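PDB 2ODF: hypothetical protein Atu2144 from Agrobacterium tumefaciens, which is of unknown function but belongs to the N-formylglutamate amidohydrolase family, and so probably hydrolyses an amide bond with the help of a metal ion. Local coordinates for residues Val78-Cys89 and Arg122-His131. Sequence-based numbering, arbitrary orientation.
Sequences VYQRFSRLVYDC and RTSALYVPFH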
ATOM      1  N   VAL A  78       2.286 -17.253 -10.333  1.00 17.61           N
ATOM      2  CA  VAL A  78       1.634 -15.968 -10.089  1.00 17.39           C
ATOM      3  C   VAL A  78       2.489 -14.894 -10.711  1.00 17.60           C
ATOM      4  O   VAL A  78       3.692 -14.817 -10.444  1.00 16.70           O
ATOM      5  CB  VAL A  78       1.471 -15.660  -8.605  1.00 17.36           C
ATOM      6  CG1 VAL A  78       0.712 -14.316  -8.415  1.00 16.13           C
ATOM      7  CG2 VAL A  78       0.755 -16.797  -7.909  1.00 18.73           C
ATOM      8  N   TYR A  79       1.868 -14.064 -11.546  1.00 17.54           N
ATOM      9  CA  TYR A  79       2.607 -13.055 -12.268  1.00 18.08           C
ATOM     10  C   TYR A  79       1.810 -11.739 -12.350  1.00 18.08           C
ATOM     11  O   TYR A  79       0.572 -11.714 -12.255  1.00 17.87           O
ATOM     12  CB  TYR A  79       3.064 -13.564 -13.629  1.00 18.16           C
ATOM     13  CG  TYR A  79       1.972 -13.800 -14.645  1.00 19.35           C
ATOM     14  CD1 TYR A  79       1.225 -14.983 -14.632  1.00 20.41           C
ATOM     15  CD2 TYR A  79       1.699 -12.870 -15.628  1.00 20.09           C
ATOM     16  CE1 TYR A  79       0.225 -15.215 -15.558  1.00 19.67           C
ATOM     17  CE2 TYR A  79       0.690 -13.109 -16.581  1.00 20.79           C
ATOM     18  CZ  TYR A  79      -0.041 -14.278 -16.528  1.00 19.94           C
ATOM     19  OH  TYR A  79      -1.054 -14.527 -17.450  1.00 20.79           O
ATOM     20  N   GLN A  80       2.566 -10.663 -12.482  1.00 18.42           N
ATOM     21  CA  GLN A  80       2.032  -9.313 -12.609  1.00 18.80           C
ATOM     22  C   GLN A  80       1.808  -9.022 -14.078  1.00 18.93           C
ATOM     23  O   GLN A  80       2.705  -9.255 -14.906  1.00 19.72           O
ATOM     24  CB  GLN A  80       3.062  -8.382 -11.961  1.00 19.72           C
ATOM     25  CG  GLN A  80       2.821  -6.922 -11.929  1.00 20.06           C
ATOM     26  CD  GLN A  80       1.415  -6.473 -11.519  1.00 21.01           C
ATOM     27  OE1 GLN A  80       1.045  -6.437 -10.328  1.00 22.06           O
ATOM     28  NE2 GLN A  80       0.674  -6.039 -12.495  1.00 14.65           N
ATOM     29  N   ARG A  81       0.610  -8.548 -14.416  1.00 18.88           N
ATOM     30  CA  ARG A  81       0.241  -8.308 -15.816  1.00 18.56           C
ATOM     31  C   ARG A  81       0.584  -6.908 -16.361  1.00 18.50           C
ATOM     32  O   ARG A  81       0.382  -6.658 -17.533  1.00 17.74           O
ATOM     33  CB  ARG A  81      -1.246  -8.637 -16.011  1.00 18.49           C
ATOM     34  CG  ARG A  81      -1.535 -10.109 -15.724  1.00 19.09           C
ATOM     35  CD  ARG A  81      -2.939 -10.507 -16.021  1.00 19.42           C
ATOM     36  NE  ARG A  81      -3.240 -10.429 -17.446  1.00 20.52           N
ATOM     37  CZ  ARG A  81      -3.934  -9.454 -18.019  1.00 22.57           C
ATOM     38  NH1 ARG A  81      -4.422  -8.451 -17.294  1.00 22.44           N
ATOM     39  NH2 ARG A  81      -4.142  -9.490 -19.336  1.00 20.60           N
ATOM     40  N   PHE A  82       1.107  -6.019 -15.515  1.00 17.73           N
ATOM     41  CA  PHE A  82       1.499  -4.673 -15.915  1.00 17.80           C
ATOM     42  C   PHE A  82       2.899  -4.317 -15.484  1.00 17.10           C
ATOM     43  O   PHE A  82       3.461  -4.934 -14.562  1.00 16.57           O
ATOM     44  CB  PHE A  82       0.467  -3.636 -15.388  1.00 18.59           C
ATOM     45  CG  PHE A  82      -0.923  -3.902 -15.905  1.00 17.21           C
ATOM     46  CD1 PHE A  82      -1.344  -3.376 -17.108  1.00 18.89           C
ATOM     47  CD2 PHE A  82      -1.750  -4.788 -15.237  1.00 18.37           C
ATOM     48  CE1 PHE A  82      -2.583  -3.703 -17.613  1.00 19.35           C
ATOM     49  CE2 PHE A  82      -2.971  -5.099 -15.721  1.00 17.98           C
ATOM     50  CZ  PHE A  82      -3.394  -4.562 -16.908  1.00 18.90           C
ATOM     51  N   SER A  83       3.453  -3.316 -16.179  1.00 16.68           N
ATOM     52  CA  SER A  83       4.858  -2.980 -16.124  1.00 16.79           C
ATOM     53  C   SER A  83       5.343  -2.507 -14.773  1.00 17.02           C
ATOM     54  O   SER A  83       4.646  -1.725 -14.064  1.00 17.47           O
ATOM     55  CB  SER A  83       5.181  -1.884 -17.137  1.00 16.88           C
ATOM     56  OG  SER A  83       6.538  -1.501 -17.057  1.00 14.79           O
ATOM     57  N   ARG A  84       6.567  -2.933 -14.468  1.00 16.77           N
ATOM     58  CA  ARG A  84       7.325  -2.475 -13.303  1.00 17.13           C
ATOM     59  C   ARG A  84       7.569  -0.951 -13.347  1.00 17.23           C
ATOM     60  O   ARG A  84       7.991  -0.360 -12.340  1.00 16.66           O
ATOM     61  CB  ARG A  84       8.685  -3.186 -13.234  1.00 16.22           C
ATOM     62  CG  ARG A  84       9.644  -2.851 -14.428  1.00 16.50           C
ATOM     63  CD  ARG A  84      10.985  -3.539 -14.312  1.00 18.62           C
ATOM     64  NE  ARG A  84      11.683  -3.152 -13.093  1.00 18.29           N
ATOM     65  CZ  ARG A  84      12.907  -3.527 -12.753  1.00 20.83           C
ATOM     66  NH1 ARG A  84      13.600  -4.347 -13.524  1.00 24.22           N
ATOM     67  NH2 ARG A  84      13.424  -3.106 -11.613  1.00 21.73           N
ATOM     68  N   LEU A  85       7.408  -0.344 -14.524  1.00 17.57           N
ATOM     69  CA  LEU A  85       7.517   1.126 -14.626  1.00 17.60           C
ATOM     70  C   LEU A  85       6.407   1.846 -13.884  1.00 17.41           C
ATOM     71  O   LEU A  85       6.639   2.953 -13.374  1.00 17.64           O
ATOM     72  CB  LEU A  85       7.543   1.594 -16.068  1.00 18.43           C
ATOM     73  CG  LEU A  85       8.800   1.276 -16.877  1.00 18.26           C
ATOM     74  CD1 LEU A  85       8.486   1.539 -18.329  1.00 18.92           C
ATOM     75  CD2 LEU A  85       9.960   2.068 -16.421  1.00 19.48           C
ATOM     76  N   VAL A  86       5.221   1.237 -13.814  1.00 16.54           N
ATOM     77  CA  VAL A  86       4.105   1.806 -13.091  1.00 17.44           C
ATOM     78  C   VAL A  86       4.242   1.510 -11.586  1.00 17.72           C
ATOM     79  O   VAL A  86       4.157   2.407 -10.744  1.00 17.41           O
ATOM     80  CB  VAL A  86       2.740   1.328 -13.644  1.00 18.14           C
ATOM     81  CG1 VAL A  86       1.587   2.014 -12.878  1.00 17.13           C
ATOM     82  CG2 VAL A  86       2.635   1.684 -15.137  1.00 16.85           C
ATOM     83  N   TYR A  87       4.506   0.253 -11.256  1.00 17.13           N
ATOM     84  CA  TYR A  87       4.813  -0.124  -9.876  1.00 16.62           C
ATOM     85  C   TYR A  87       5.695  -1.369  -9.926  1.00 16.57           C
ATOM     86  O   TYR A  87       5.285  -2.402 -10.493  1.00 17.86           O
ATOM     87  CB  TYR A  87       3.549  -0.378  -9.006  1.00 16.24           C
ATOM     88  CG  TYR A  87       3.930  -0.453  -7.543  1.00 16.49           C
ATOM     89  CD1 TYR A  87       4.709  -1.509  -7.067  1.00 17.87           C
ATOM     90  CD2 TYR A  87       3.603   0.560  -6.648  1.00 17.47           C
ATOM     91  CE1 TYR A  87       5.135  -1.554  -5.750  1.00 16.77           C
ATOM     92  CE2 TYR A  87       4.019   0.503  -5.320  1.00 16.12           C
ATOM     93  CZ  TYR A  87       4.810  -0.560  -4.883  1.00 16.55           C
ATOM     94  OH  TYR A  87       5.283  -0.647  -3.575  1.00 14.82           O
ATOM     95  N   ASP A  88       6.889  -1.275  -9.343  1.00 16.22           N
ATOM     96  CA  ASP A  88       7.798  -2.416  -9.249  1.00 15.71           C
ATOM     97  C   ASP A  88       7.381  -3.252  -8.049  1.00 15.50           C
ATOM     98  O   ASP A  88       7.675  -2.914  -6.908  1.00 14.59           O
ATOM     99  CB  ASP A  88       9.261  -1.966  -9.120  1.00 15.37           C
ATOM    100  CG  ASP A  88      10.242  -3.131  -9.237  1.00 16.47           C
ATOM    101  OD1 ASP A  88       9.832  -4.289  -8.975  1.00 18.82           O
ATOM    102  OD2 ASP A  88      11.409  -2.884  -9.600  1.00 18.99           O
ATOM    103  N   CYS A  89       6.670  -4.342  -8.319  1.00 15.87           N
ATOM    104  CA  CYS A  89       6.102  -5.151  -7.240  1.00 16.21           C
ATOM    105  C   CYS A  89       7.156  -5.850  -6.381  1.00 16.75           C
ATOM    106  O   CYS A  89       6.822  -6.403  -5.335  1.00 18.05           O
ATOM    107  CB  CYS A  89       5.104  -6.135  -7.796  1.00 16.35           C
ATOM    108  SG  CYS A  89       3.574  -5.361  -8.239  1.00 19.52           S
ATOM    109  N   ARG A 122      -1.611   3.476  -7.470  1.00 17.16           N
ATOM    110  CA  ARG A 122      -0.742   2.398  -7.962  1.00 17.13           C
ATOM    111  C   ARG A 122      -0.516   1.333  -6.916  1.00 16.71           C
ATOM    112  O   ARG A 122      -0.519   0.163  -7.215  1.00 15.92           O
ATOM    113  CB  ARG A 122       0.592   2.977  -8.390  1.00 17.34           C
ATOM    114  CG  ARG A 122       0.453   3.970  -9.518  1.00 17.11           C
ATOM    115  CD  ARG A 122       1.793   4.410  -9.943  1.00 17.00           C
ATOM    116  NE  ARG A 122       1.767   5.475 -10.937  1.00 16.39           N
ATOM    117  CZ  ARG A 122       2.812   5.825 -11.682  1.00 18.71           C
ATOM    118  NH1 ARG A 122       3.958   5.152 -11.596  1.00 18.09           N
ATOM    119  NH2 ARG A 122       2.709   6.852 -12.521  1.00 18.14           N
ATOM    120  N   THR A 123      -0.297   1.753  -5.675  1.00 17.55           N
ATOM    121  CA  THR A 123      -0.097   0.824  -4.578  1.00 16.59           C
ATOM    122  C   THR A 123      -1.306  -0.101  -4.375  1.00 16.51           C
ATOM    123  O   THR A 123      -1.163  -1.312  -4.163  1.00 16.91           O
ATOM    124  CB  THR A 123       0.223   1.593  -3.259  1.00 16.69           C
ATOM    125  OG1 THR A 123       1.392   2.423  -3.426  1.00 15.66           O
ATOM    126  CG2 THR A 123       0.444   0.645  -2.137  1.00 15.94           C
ATOM    127  N   SER A 124      -2.496   0.473  -4.481  1.00 16.34           N
ATOM    128  CA  SER A 124      -3.747  -0.244  -4.261  1.00 16.45           C
ATOM    129  C   SER A 124      -4.115  -1.204  -5.370  1.00 16.42           C
ATOM    130  O   SER A 124      -4.732  -2.221  -5.105  1.00 16.90           O
ATOM    131  CB  SER A 124      -4.915   0.743  -4.134  1.00 16.45           C
ATOM    132  OG  SER A 124      -6.120   0.031  -3.965  1.00 16.60           O
ATOM    133  N   ALA A 125      -3.796  -0.823  -6.594  1.00 16.58           N
ATOM    134  CA  ALA A 125      -4.260  -1.505  -7.807  1.00 16.97           C
ATOM    135  C   ALA A 125      -3.290  -2.581  -8.277  1.00 16.82           C
ATOM    136  O   ALA A 125      -3.729  -3.602  -8.813  1.00 17.54           O
ATOM    137  CB  ALA A 125      -4.476  -0.508  -8.915  1.00 15.75           C
ATOM    138  N   LEU A 126      -1.986  -2.340  -8.082  1.00 16.70           N
ATOM    139  CA  LEU A 126      -0.944  -3.230  -8.571  1.00 16.76           C
ATOM    140  C   LEU A 126      -0.223  -3.987  -7.485  1.00 16.38           C
ATOM    141  O   LEU A 126      -0.115  -5.183  -7.594  1.00 16.67           O
ATOM    142  CB  LEU A 126       0.074  -2.478  -9.414  1.00 17.15           C
ATOM    143  CG  LEU A 126      -0.468  -1.919 -10.742  1.00 19.18           C
ATOM    144  CD1 LEU A 126       0.607  -1.031 -11.362  1.00 21.18           C
ATOM    145  CD2 LEU A 126      -0.971  -3.027 -11.733  1.00 16.01           C
ATOM    146  N   TYR A 127       0.249  -3.301  -6.434  1.00 15.21           N
ATOM    147  CA  TYR A 127       1.172  -3.901  -5.480  1.00 15.02           C
ATOM    148  C   TYR A 127       0.455  -4.768  -4.463  1.00 15.45           C
ATOM    149  O   TYR A 127       0.819  -5.942  -4.267  1.00 14.00           O
ATOM    150  CB  TYR A 127       1.994  -2.781  -4.806  1.00 15.42           C
ATOM    151  CG  TYR A 127       2.870  -3.186  -3.653  1.00 14.71           C
ATOM    152  CD1 TYR A 127       4.063  -3.881  -3.845  1.00 15.45           C
ATOM    153  CD2 TYR A 127       2.531  -2.818  -2.348  1.00 13.94           C
ATOM    154  CE1 TYR A 127       4.889  -4.205  -2.748  1.00 15.62           C
ATOM    155  CE2 TYR A 127       3.344  -3.116  -1.289  1.00 15.28           C
ATOM    156  CZ  TYR A 127       4.501  -3.810  -1.470  1.00 15.93           C
ATOM    157  OH  TYR A 127       5.252  -4.102  -0.348  1.00 14.45           O
ATOM    158  N   VAL A 128      -0.597  -4.225  -3.851  1.00 15.15           N
ATOM    159  CA  VAL A 128      -1.289  -4.960  -2.796  1.00 16.37           C
ATOM    160  C   VAL A 128      -2.018  -6.198  -3.363  1.00 15.94           C
ATOM    161  O   VAL A 128      -1.920  -7.268  -2.774  1.00 18.68           O
ATOM    162  CB  VAL A 128      -2.141  -4.031  -1.850  1.00 16.63           C
ATOM    163  CG1 VAL A 128      -2.984  -4.877  -0.865  1.00 18.99           C
ATOM    164  CG2 VAL A 128      -1.204  -3.070  -1.047  1.00 15.05           C
ATOM    165  N   PRO A 129      -2.760  -6.079  -4.482  1.00 16.35           N
ATOM    166  CA  PRO A 129      -3.396  -7.267  -5.052  1.00 16.53           C
ATOM    167  C   PRO A 129      -2.410  -8.385  -5.387  1.00 16.53           C
ATOM    168  O   PRO A 129      -2.683  -9.538  -5.055  1.00 17.92           O
ATOM    169  CB  PRO A 129      -4.117  -6.728  -6.328  1.00 16.48           C
ATOM    170  CG  PRO A 129      -4.385  -5.307  -5.992  1.00 17.23           C
ATOM    171  CD  PRO A 129      -3.179  -4.858  -5.210  1.00 16.49           C
ATOM    172  N   PHE A 130      -1.250  -8.040  -5.935  1.00 15.53           N
ATOM    173  CA  PHE A 130      -0.243  -9.005  -6.297  1.00 16.12           C
ATOM    174  C   PHE A 130       0.237  -9.799  -5.065  1.00 16.56           C
ATOM    175  O   PHE A 130       0.145 -11.031  -5.040  1.00 16.94           O
ATOM    176  CB  PHE A 130       0.917  -8.329  -7.044  1.00 16.05           C
ATOM    177  CG  PHE A 130       2.000  -9.277  -7.456  1.00 16.62           C
ATOM    178  CD1 PHE A 130       1.824 -10.118  -8.552  1.00 17.15           C
ATOM    179  CD2 PHE A 130       3.189  -9.349  -6.740  1.00 15.53           C
ATOM    180  CE1 PHE A 130       2.823 -11.025  -8.896  1.00 16.23           C
ATOM    181  CE2 PHE A 130       4.173 -10.259  -7.081  1.00 16.56           C
ATOM    182  CZ  PHE A 130       3.985 -11.094  -8.150  1.00 15.86           C
ATOM    183  N   HIS A 131       0.705  -9.100  -4.058  1.00 16.92           N
ATOM    184  CA  HIS A 131       1.181  -9.720  -2.876  1.00 17.11           C
ATOM    185  C   HIS A 131       0.108 -10.416  -2.076  1.00 18.06           C
ATOM    186  O   HIS A 131       0.363 -11.398  -1.480  1.00 18.62           O
ATOM    187  CB  HIS A 131       2.060  -8.784  -2.090  1.00 18.06           C
ATOM    188  CG  HIS A 131       3.336  -8.452  -2.789  1.00 15.78           C
ATOM    189  ND1 HIS A 131       4.344  -9.358  -2.950  1.00 15.35           N
ATOM    190  CD2 HIS A 131       3.723  -7.341  -3.439  1.00 16.68           C
ATOM    191  CE1 HIS A 131       5.309  -8.809  -3.650  1.00 17.49           C
ATOM    192  NE2 HIS A 131       4.961  -7.582  -3.945  1.00 14.16           N
TER
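L126 pushes its forked end into the curve of the 78-89 chain, an example of one leucine whose two methyl branches serve different parts of a loop. Its CD1 branch lies 3.5 Å from V86 CG1 and also touches CB of Y87, while CD2 reaches CB of F82, 4.0 Å away. One turn earlier R122, extended from CG to NE, crosses V86 at about a right angle, V86 CG1 lying over one guanidinium face; NH1 donates to V86 O at 2.9 Å, on a lone pair in the carbonyl plane. A salt bridge from E118 to NE and a hydrogen bond between N111 and NH1 should restrict the group's rotation.

The rings of Y87 and Y127, inclined at 30°, barely overlap; instead CB of Y127 makes a CH-pi contact, 3.6 Å from the Y87 centroid. The Y87 hydroxyl, hydrogen-bonded to R91, rests over the centre of the Y127 ring. With CG anti to the backbone N (chi1 -180°), F130 points its ring at strand 77-80, CE1 coming 3.9 Å from V78 CG1, and C89 SG stands obliquely to that ring. Beside it H131 NE2 donates to C89 O in its own ring plane, a short bond of 2.6 Å, while its ND1 is hydrogen-bonded to H213 NE2.

Residues 122-131 thus run nearly antiparallel to strand residues 78-80, within a mixed beta-sheet flanked by helices, an alpha/beta fold consistent with the zinc exopeptidase clan.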